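Local coordinates for protein dipeptidase AC. Metallo peptidase. MEROPS family M19 (Rhodobacter sphaeroides, PDB 3LY0) that probably hydrolyses dipeptides as a zinc-dependent metallodipeptidase of the M19 family, and binds a phosphinate mimic of L-Ala-D-Ala, at residues 176-190 with 211-223. Numbering follows the deposited sequence.
Sequences VPFRFPGSPDTGEGL and SHLNEKGFDDVAR. With ZN (zinc ion), chain E; LY0 ((2R)-3-[(R)-[(1R)-1-aminoethyl](hydroxy)phosphoryl]-2-methylpropanoic acid), chain C.
With CG set between its own backbone N and carbonyl carbon (chi1 69°), Asn-214 turns its amide back over the start of helix 215-224 and against the loop 184-189. OD1 takes the N-H of Gly-217 at 2.8 Å, the capping bond of an N-cap residue, while ND2 gives a hydrogen to Glu-188 O at 2.9 Å; that oxygen lies in the amide plane, although ND2 itself stands above the plane of the Glu-188 carbonyl. One side chain thus caps a helix and holds a loop, its rotation fixed from both ends. Beside it, Pro-184 O accepts from Glu-215 N (3.0 Å).

The side chain of Lys-216 runs over Gly-187 O and bends at chi4 (82°), bringing NZ to the syn side of Asp-185 OD1 at 2.8 Å, a salt bridge. A water donates to that OD1 and to Gly-187 O and accepts from Lys-216 N. One turn on, Asp-220 OD2 receives Leu-190 N at 2.8 Å, while Arg-223 grips OD1 end-on with NH1 and NH2. Losing this carboxylate, as with an alanine here, would probably leave Leu-190 N without OD2 and the Arg-223 guanidinium without OD1.

At the other end, Val-176 N donates to His-212 O (2.8 Å), and Phe-178 CZ meets the edge of the imidazole, 4.0 Å from His-212 CE1. His-212 NE2 binds a zinc ion at 2.2 Å, whose coordination is completed by Glu-139, His-233 and the inhibitor; ND1 is hydrogen-bonded to Ser-167 OG. In this TIM-barrel-clan dipeptidase, the loop after strand 179-180 thus meets the first helical turn, whose amides find acceptors in Pro-184, water and Asn-214, while the Val-176 bond joins the segments at the metal ligand.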
ATOM      1  N   VAL A 176      -6.545 -12.199  -3.492  1.00 10.62           N
ATOM      2  CA  VAL A 176      -5.995 -13.440  -2.974  1.00 10.16           C
ATOM      3  C   VAL A 176      -6.416 -13.632  -1.534  1.00 11.92           C
ATOM      4  O   VAL A 176      -6.483 -12.679  -0.767  1.00 11.63           O
ATOM      5  CB  VAL A 176      -4.438 -13.483  -3.043  1.00 10.33           C
ATOM      6  CG1 VAL A 176      -3.953 -13.417  -4.476  1.00 11.53           C
ATOM      7  CG2 VAL A 176      -3.795 -12.391  -2.165  1.00 10.90           C
ATOM      8  N   PRO A 177      -6.702 -14.876  -1.144  1.00 12.43           N
ATOM      9  CA  PRO A 177      -6.794 -15.140   0.288  1.00 11.94           C
ATOM     10  C   PRO A 177      -5.398 -15.089   0.884  1.00 12.30           C
ATOM     11  O   PRO A 177      -4.419 -15.270   0.145  1.00 14.79           O
ATOM     12  CB  PRO A 177      -7.315 -16.579   0.335  1.00 13.80           C
ATOM     13  CG  PRO A 177      -6.785 -17.188  -0.934  1.00 17.44           C
ATOM     14  CD  PRO A 177      -6.885 -16.094  -1.955  1.00 15.87           C
ATOM     15  N   PHE A 178      -5.292 -14.839   2.181  1.00 11.29           N
ATOM     16  CA  PHE A 178      -3.998 -14.899   2.853  1.00 12.61           C
ATOM     17  C   PHE A 178      -3.623 -16.349   3.087  1.00 12.51           C
ATOM     18  O   PHE A 178      -4.306 -17.059   3.827  1.00 14.65           O
ATOM     19  CB  PHE A 178      -4.050 -14.158   4.182  1.00 14.31           C
ATOM     20  CG  PHE A 178      -4.333 -12.703   4.036  1.00 13.32           C
ATOM     21  CD1 PHE A 178      -3.330 -11.829   3.641  1.00 15.53           C
ATOM     22  CD2 PHE A 178      -5.606 -12.205   4.268  1.00 15.30           C
ATOM     23  CE1 PHE A 178      -3.588 -10.482   3.491  1.00 12.83           C
ATOM     24  CE2 PHE A 178      -5.869 -10.859   4.125  1.00 15.42           C
ATOM     25  CZ  PHE A 178      -4.860  -9.994   3.733  1.00 15.23           C
ATOM     26  N   ARG A 179      -2.541 -16.791   2.452  1.00 12.38           N
ATOM     27  CA  ARG A 179      -2.120 -18.181   2.558  1.00 12.65           C
ATOM     28  C   ARG A 179      -0.605 -18.274   2.466  1.00 13.44           C
ATOM     29  O   ARG A 179       0.035 -17.483   1.782  1.00 12.53           O
ATOM     30  CB  ARG A 179      -2.771 -18.987   1.434  1.00 13.95           C
ATOM     31  CG  ARG A 179      -2.246 -20.382   1.218  1.00 19.55           C
ATOM     32  CD  ARG A 179      -2.937 -20.992   0.006  1.00 25.13           C
ATOM     33  NE  ARG A 179      -4.384 -21.024   0.195  1.00 25.43           N
ATOM     34  CZ  ARG A 179      -5.291 -20.730  -0.734  1.00 26.30           C
ATOM     35  NH1 ARG A 179      -4.928 -20.383  -1.962  1.00 27.98           N
ATOM     36  NH2 ARG A 179      -6.578 -20.802  -0.436  1.00 32.00           N
ATOM     37  N   PHE A 180      -0.025 -19.244   3.163  1.00 13.22           N
ATOM     38  CA  PHE A 180       1.398 -19.535   3.019  1.00 13.39           C
ATOM     39  C   PHE A 180       1.627 -21.017   3.277  1.00 12.85           C
ATOM     40  O   PHE A 180       1.159 -21.530   4.286  1.00 14.76           O
ATOM     41  CB  PHE A 180       2.241 -18.740   4.016  1.00 12.55           C
ATOM     42  CG  PHE A 180       3.724 -18.938   3.832  1.00 11.83           C
ATOM     43  CD1 PHE A 180       4.462 -18.043   3.069  1.00 12.70           C
ATOM     44  CD2 PHE A 180       4.370 -20.037   4.384  1.00 12.91           C
ATOM     45  CE1 PHE A 180       5.814 -18.228   2.880  1.00 15.07           C
ATOM     46  CE2 PHE A 180       5.732 -20.237   4.198  1.00 14.70           C
ATOM     47  CZ  PHE A 180       6.461 -19.329   3.443  1.00 15.42           C
ATOM     48  N   PRO A 181       2.343 -21.706   2.373  1.00 13.17           N
ATOM     49  CA  PRO A 181       2.825 -21.183   1.096  1.00 11.76           C
ATOM     50  C   PRO A 181       1.726 -21.317   0.048  1.00 12.72           C
ATOM     51  O   PRO A 181       0.817 -22.136   0.206  1.00 14.11           O
ATOM     52  CB  PRO A 181       3.982 -22.130   0.765  1.00 11.50           C
ATOM     53  CG  PRO A 181       3.521 -23.425   1.316  1.00 14.18           C
ATOM     54  CD  PRO A 181       2.856 -23.072   2.623  1.00 11.65           C
ATOM     55  N   GLY A 182       1.782 -20.515  -1.004  1.00 12.07           N
ATOM     56  CA  GLY A 182       0.838 -20.677  -2.085  1.00 14.92           C
ATOM     57  C   GLY A 182       1.073 -19.718  -3.229  1.00 13.19           C
ATOM     58  O   GLY A 182       1.666 -18.657  -3.052  1.00 13.49           O
ATOM     59  N   SER A 183       0.596 -20.111  -4.403  1.00 13.97           N
ATOM     60  CA  SER A 183       0.667 -19.307  -5.609  1.00 13.20           C
ATOM     61  C   SER A 183      -0.348 -18.170  -5.530  1.00 13.61           C
ATOM     62  O   SER A 183      -1.393 -18.319  -4.908  1.00 13.53           O
ATOM     63  CB  SER A 183       0.338 -20.194  -6.810  1.00 16.39           C
ATOM     64  OG  SER A 183      -0.034 -19.449  -7.954  1.00 20.39           O
ATOM     65  N   PRO A 184      -0.050 -17.029  -6.170  1.00 13.07           N
ATOM     66  CA  PRO A 184      -1.044 -15.951  -6.255  1.00 11.47           C
ATOM     67  C   PRO A 184      -2.202 -16.292  -7.198  1.00 12.52           C
ATOM     68  O   PRO A 184      -3.151 -15.523  -7.296  1.00 11.75           O
ATOM     69  CB  PRO A 184      -0.253 -14.772  -6.833  1.00 12.22           C
ATOM     70  CG  PRO A 184       1.157 -15.173  -6.860  1.00 18.02           C
ATOM     71  CD  PRO A 184       1.226 -16.671  -6.806  1.00 13.06           C
ATOM     72  N   ASP A 185      -2.135 -17.427  -7.887  1.00 13.03           N
ATOM     73  CA  ASP A 185      -3.207 -17.814  -8.807  1.00 14.36           C
ATOM     74  C   ASP A 185      -4.308 -18.533  -8.043  1.00 15.83           C
ATOM     75  O   ASP A 185      -4.434 -19.757  -8.099  1.00 16.91           O
ATOM     76  CB  ASP A 185      -2.645 -18.691  -9.931  1.00 15.48           C
ATOM     77  CG  ASP A 185      -3.647 -18.945 -11.038  1.00 18.70           C
ATOM     78  OD1 ASP A 185      -4.741 -18.344 -11.020  1.00 19.51           O
ATOM     79  OD2 ASP A 185      -3.334 -19.757 -11.937  1.00 21.59           O
ATOM     80  N   THR A 186      -5.117 -17.751  -7.338  1.00 13.84           N
ATOM     81  CA  THR A 186      -6.065 -18.286  -6.370  1.00 13.60           C
ATOM     82  C   THR A 186      -7.522 -18.256  -6.816  1.00 13.33           C
ATOM     83  O   THR A 186      -8.397 -18.787  -6.125  1.00 15.90           O
ATOM     84  CB  THR A 186      -5.950 -17.535  -5.040  1.00 12.89           C
ATOM     85  OG1 THR A 186      -6.164 -16.133  -5.274  1.00 13.26           O
ATOM     86  CG2 THR A 186      -4.574 -17.726  -4.442  1.00 14.34           C
ATOM     87  N   GLY A 187      -7.786 -17.632  -7.960  1.00 13.14           N
ATOM     88  CA  GLY A 187      -9.157 -17.531  -8.442  1.00 14.47           C
ATOM     89  C   GLY A 187      -9.353 -16.853  -9.785  1.00 13.73           C
ATOM     90  O   GLY A 187      -8.422 -16.719 -10.585  1.00 15.21           O
ATOM     91  N   GLU A 188     -10.586 -16.411 -10.026  1.00 15.10           N
ATOM     92  CA  GLU A 188     -10.963 -15.854 -11.316  1.00 16.02           C
ATOM     93  C   GLU A 188     -10.422 -14.448 -11.537  1.00 14.12           C
ATOM     94  O   GLU A 188     -10.079 -13.740 -10.586  1.00 14.17           O
ATOM     95  CB  GLU A 188     -12.485 -15.829 -11.457  1.00 16.43           C
ATOM     96  CG  GLU A 188     -13.140 -17.197 -11.397  1.00 21.53           C
ATOM     97  CD  GLU A 188     -14.656 -17.123 -11.467  1.00 30.40           C
ATOM     98  OE1 GLU A 188     -15.301 -18.193 -11.453  1.00 39.31           O
ATOM     99  OE2 GLU A 188     -15.206 -15.998 -11.536  1.00 34.19           O
ATOM    100  N   GLY A 189     -10.348 -14.047 -12.800  1.00 14.99           N
ATOM    101  CA  GLY A 189      -9.877 -12.723 -13.150  1.00 13.90           C
ATOM    102  C   GLY A 189     -10.925 -11.636 -13.005  1.00 13.35           C
ATOM    103  O   GLY A 189     -11.920 -11.804 -12.294  1.00 13.43           O
ATOM    104  N   LEU A 190     -10.682 -10.517 -13.674  1.00 13.46           N
ATOM    105  CA  LEU A 190     -11.582  -9.376 -13.612  1.00 12.38           C
ATOM    106  C   LEU A 190     -12.931  -9.720 -14.212  1.00 13.40           C
ATOM    107  O   LEU A 190     -13.029 -10.512 -15.158  1.00 15.67           O
ATOM    108  CB  LEU A 190     -11.009  -8.184 -14.371  1.00 14.85           C
ATOM    109  CG  LEU A 190      -9.695  -7.618 -13.837  1.00 12.98           C
ATOM    110  CD1 LEU A 190      -9.310  -6.389 -14.625  1.00 16.66           C
ATOM    111  CD2 LEU A 190      -9.806  -7.315 -12.338  1.00 15.18           C
ATOM    112  N   SER A 211      -1.658  -4.716  -5.681  1.00  9.89           N
ATOM    113  CA  SER A 211      -1.544  -5.428  -4.409  1.00  9.34           C
ATOM    114  C   SER A 211      -2.916  -5.969  -3.993  1.00  8.68           C
ATOM    115  O   SER A 211      -3.917  -5.241  -4.013  1.00  9.55           O
ATOM    116  CB  SER A 211      -0.950  -4.543  -3.301  1.00  9.35           C
ATOM    117  OG  SER A 211       0.408  -4.213  -3.566  1.00  8.55           O
ATOM    118  N   HIS A 212      -2.925  -7.258  -3.652  1.00 10.15           N
ATOM    119  CA  HIS A 212      -4.120  -8.054  -3.295  1.00  8.50           C
ATOM    120  C   HIS A 212      -4.805  -8.726  -4.460  1.00  9.74           C
ATOM    121  O   HIS A 212      -5.504  -9.705  -4.255  1.00  9.54           O
ATOM    122  CB  HIS A 212      -5.164  -7.266  -2.501  1.00  9.16           C
ATOM    123  CG  HIS A 212      -4.704  -6.880  -1.138  1.00 10.03           C
ATOM    124  ND1 HIS A 212      -4.823  -7.717  -0.051  1.00  9.44           N
ATOM    125  CD2 HIS A 212      -4.149  -5.733  -0.680  1.00 10.98           C
ATOM    126  CE1 HIS A 212      -4.324  -7.114   1.015  1.00  9.49           C
ATOM    127  NE2 HIS A 212      -3.932  -5.900   0.664  1.00 10.35           N
ATOM    128  N   LEU A 213      -4.637  -8.191  -5.664  1.00  9.98           N
ATOM    129  CA  LEU A 213      -5.277  -8.783  -6.834  1.00  9.31           C
ATOM    130  C   LEU A 213      -4.639 -10.141  -7.102  1.00 10.85           C
ATOM    131  O   LEU A 213      -3.432 -10.294  -6.977  1.00 11.10           O
ATOM    132  CB  LEU A 213      -5.116  -7.857  -8.036  1.00 12.11           C
ATOM    133  CG  LEU A 213      -5.956  -8.170  -9.278  1.00 10.87           C
ATOM    134  CD1 LEU A 213      -7.455  -8.238  -8.976  1.00 12.13           C
ATOM    135  CD2 LEU A 213      -5.673  -7.135 -10.342  1.00 13.49           C
ATOM    136  N   ASN A 214      -5.460 -11.132  -7.437  1.00 11.03           N
ATOM    137  CA  ASN A 214      -4.921 -12.446  -7.756  1.00 10.83           C
ATOM    138  C   ASN A 214      -4.238 -12.451  -9.126  1.00 10.83           C
ATOM    139  O   ASN A 214      -4.225 -11.446  -9.843  1.00 11.63           O
ATOM    140  CB  ASN A 214      -5.986 -13.541  -7.605  1.00 11.14           C
ATOM    141  CG  ASN A 214      -7.089 -13.471  -8.660  1.00 10.24           C
ATOM    142  OD1 ASN A 214      -6.945 -12.842  -9.716  1.00 11.95           O
ATOM    143  ND2 ASN A 214      -8.206 -14.152  -8.370  1.00 11.68           N
ATOM    144  N   GLU A 215      -3.637 -13.579  -9.478  1.00 10.69           N
ATOM    145  CA  GLU A 215      -2.779 -13.608 -10.654  1.00 11.97           C
ATOM    146  C   GLU A 215      -3.564 -13.424 -11.957  1.00 11.22           C
ATOM    147  O   GLU A 215      -3.109 -12.748 -12.888  1.00 11.62           O
ATOM    148  CB  GLU A 215      -1.959 -14.900 -10.693  1.00 11.88           C
ATOM    149  CG  GLU A 215      -0.854 -14.868 -11.742  1.00 13.93           C
ATOM    150  CD  GLU A 215       0.168 -15.978 -11.592  1.00 17.07           C
ATOM    151  OE1 GLU A 215       0.138 -16.697 -10.581  1.00 18.51           O
ATOM    152  OE2 GLU A 215       1.014 -16.108 -12.496  1.00 21.00           O
ATOM    153  N   LYS A 216      -4.750 -14.014 -12.026  1.00 12.14           N
ATOM    154  CA  LYS A 216      -5.556 -13.852 -13.233  1.00 12.64           C
ATOM    155  C   LYS A 216      -5.999 -12.402 -13.389  1.00 13.07           C
ATOM    156  O   LYS A 216      -5.979 -11.865 -14.494  1.00 13.33           O
ATOM    157  CB  LYS A 216      -6.756 -14.799 -13.253  1.00 14.63           C
ATOM    158  CG  LYS A 216      -6.361 -16.258 -13.454  1.00 14.29           C
ATOM    159  CD  LYS A 216      -7.585 -17.151 -13.640  1.00 21.72           C
ATOM    160  CE  LYS A 216      -7.205 -18.634 -13.680  1.00 25.28           C
ATOM    161  NZ  LYS A 216      -7.038 -19.223 -12.318  1.00 25.15           N
ATOM    162  N   GLY A 217      -6.369 -11.766 -12.281  1.00 11.80           N
ATOM    163  CA  GLY A 217      -6.760 -10.364 -12.335  1.00 10.90           C
ATOM    164  C   GLY A 217      -5.570  -9.505 -12.730  1.00 10.44           C
ATOM    165  O   GLY A 217      -5.695  -8.561 -13.520  1.00 11.73           O
ATOM    166  N   PHE A 218      -4.403  -9.846 -12.179  1.00 10.88           N
ATOM    167  CA  PHE A 218      -3.162  -9.167 -12.520  1.00 11.58           C
ATOM    168  C   PHE A 218      -2.905  -9.258 -14.027  1.00 11.35           C
ATOM    169  O   PHE A 218      -2.583  -8.266 -14.677  1.00 11.85           O
ATOM    170  CB  PHE A 218      -2.014  -9.805 -11.725  1.00 11.77           C
ATOM    171  CG  PHE A 218      -0.646  -9.277 -12.071  1.00 11.36           C
ATOM    172  CD1 PHE A 218      -0.009  -8.367 -11.243  1.00 13.05           C
ATOM    173  CD2 PHE A 218       0.009  -9.711 -13.219  1.00 16.01           C
ATOM    174  CE1 PHE A 218       1.268  -7.890 -11.557  1.00 14.94           C
ATOM    175  CE2 PHE A 218       1.280  -9.237 -13.541  1.00 17.33           C
ATOM    176  CZ  PHE A 218       1.904  -8.327 -12.717  1.00 15.88           C
ATOM    177  N   ASP A 219      -3.048 -10.459 -14.581  1.00 12.11           N
ATOM    178  CA  ASP A 219      -2.843 -10.636 -16.016  1.00 15.28           C
ATOM    179  C   ASP A 219      -3.802  -9.773 -16.842  1.00 14.93           C
ATOM    180  O   ASP A 219      -3.423  -9.235 -17.880  1.00 15.28           O
ATOM    181  CB  ASP A 219      -2.992 -12.109 -16.409  1.00 14.08           C
ATOM    182  CG  ASP A 219      -1.829 -12.968 -15.938  1.00 18.36           C
ATOM    183  OD1 ASP A 219      -0.763 -12.414 -15.594  1.00 18.60           O
ATOM    184  OD2 ASP A 219      -1.984 -14.204 -15.919  1.00 21.21           O
ATOM    185  N   ASP A 220      -5.041  -9.659 -16.378  1.00 13.37           N
ATOM    186  CA  ASP A 220      -6.042  -8.828 -17.040  1.00 13.66           C
ATOM    187  C   ASP A 220      -5.626  -7.359 -17.042  1.00 14.47           C
ATOM    188  O   ASP A 220      -5.689  -6.683 -18.065  1.00 14.68           O
ATOM    189  CB  ASP A 220      -7.406  -8.996 -16.367  1.00 16.15           C
ATOM    190  CG  ASP A 220      -8.059 -10.333 -16.684  1.00 16.01           C
ATOM    191  OD1 ASP A 220      -7.678 -10.977 -17.693  1.00 19.92           O
ATOM    192  OD2 ASP A 220      -8.953 -10.750 -15.918  1.00 15.79           O
ATOM    193  N   VAL A 221      -5.168  -6.861 -15.896  1.00 14.76           N
ATOM    194  CA  VAL A 221      -4.725  -5.477 -15.840  1.00 14.79           C
ATOM    195  C   VAL A 221      -3.500  -5.270 -16.729  1.00 11.67           C
ATOM    196  O   VAL A 221      -3.400  -4.272 -17.444  1.00 12.76           O
ATOM    197  CB  VAL A 221      -4.428  -5.023 -14.402  1.00 12.53           C
ATOM    198  CG1 VAL A 221      -3.961  -3.572 -14.401  1.00 14.45           C
ATOM    199  CG2 VAL A 221      -5.660  -5.199 -13.537  1.00 13.44           C
ATOM    200  N   ALA A 222      -2.569  -6.224 -16.698  1.00 11.99           N
ATOM    201  CA  ALA A 222      -1.380  -6.115 -17.537  1.00 14.77           C
ATOM    202  C   ALA A 222      -1.738  -6.026 -19.017  1.00 13.03           C
ATOM    203  O   ALA A 222      -1.064  -5.350 -19.790  1.00 15.09           O
ATOM    204  CB  ALA A 222      -0.458  -7.292 -17.290  1.00 13.90           C
ATOM    205  N   ARG A 223      -2.801  -6.723 -19.402  1.00 14.51           N
ATOM    206  CA  ARG A 223      -3.239  -6.740 -20.792  1.00 15.70           C
ATOM    207  C   ARG A 223      -4.006  -5.470 -21.164  1.00 17.58           C
ATOM    208  O   ARG A 223      -3.918  -4.996 -22.294  1.00 17.77           O
ATOM    209  CB  ARG A 223      -4.108  -7.974 -21.037  1.00 18.48           C
ATOM    210  CG  ARG A 223      -4.569  -8.134 -22.483  1.00 23.31           C
ATOM    211  CD  ARG A 223      -5.393  -9.405 -22.671  1.00 26.68           C
ATOM    212  NE  ARG A 223      -6.720  -9.286 -22.076  1.00 32.49           N
ATOM    213  CZ  ARG A 223      -7.097  -9.887 -20.951  1.00 26.73           C
ATOM    214  NH1 ARG A 223      -6.249 -10.666 -20.291  1.00 26.08           N
ATOM    215  NH2 ARG A 223      -8.330  -9.711 -20.491  1.00 29.39           N
TER
HETATM  216 ZN    ZN E 365      -3.115  -4.339   1.977  0.65  9.35          ZN
HETATM  217  P   LY0 C 363      -3.590  -4.462   4.704  1.00 12.30           P
HETATM  218  C1  LY0 C 363      -5.735  -4.811   6.460  1.00 16.69           C
HETATM  219  N1  LY0 C 363      -5.548  -2.692   5.187  1.00 11.58           N
HETATM  220  C2  LY0 C 363      -4.828  -3.764   5.851  1.00 13.43           C
HETATM  221  C4  LY0 C 363      -2.402  -5.523   5.619  1.00 13.75           C
HETATM  222  C5  LY0 C 363      -2.147  -6.874   5.012  1.00 13.92           C
HETATM  223  C6  LY0 C 363      -1.882  -6.812   3.532  1.00 12.37           C
HETATM  224  C7  LY0 C 363      -1.182  -7.736   5.785  1.00 16.28           C
HETATM  225  O31 LY0 C 363      -2.915  -3.270   4.067  1.00 12.01           O
HETATM  226  O32 LY0 C 363      -4.334  -5.266   3.587  1.00 11.45           O
HETATM  227  O61 LY0 C 363      -1.919  -7.958   2.808  1.00 12.92           O
HETATM  228  O62 LY0 C 363      -1.664  -5.734   2.954  1.00 11.69           O
HETATM  229  O   HOH W   1       1.757 -18.854  -9.990  1.00 23.73           O
HETATM  230  O   HOH W   2      -5.811 -16.011 -10.089  1.00 13.09           O
HETATM  231  O   HOH W   3      -8.741 -15.164  -5.563  1.00 13.64           O
HETATM  232  O   HOH W   4     -11.220 -10.404 -17.685  1.00 27.29           O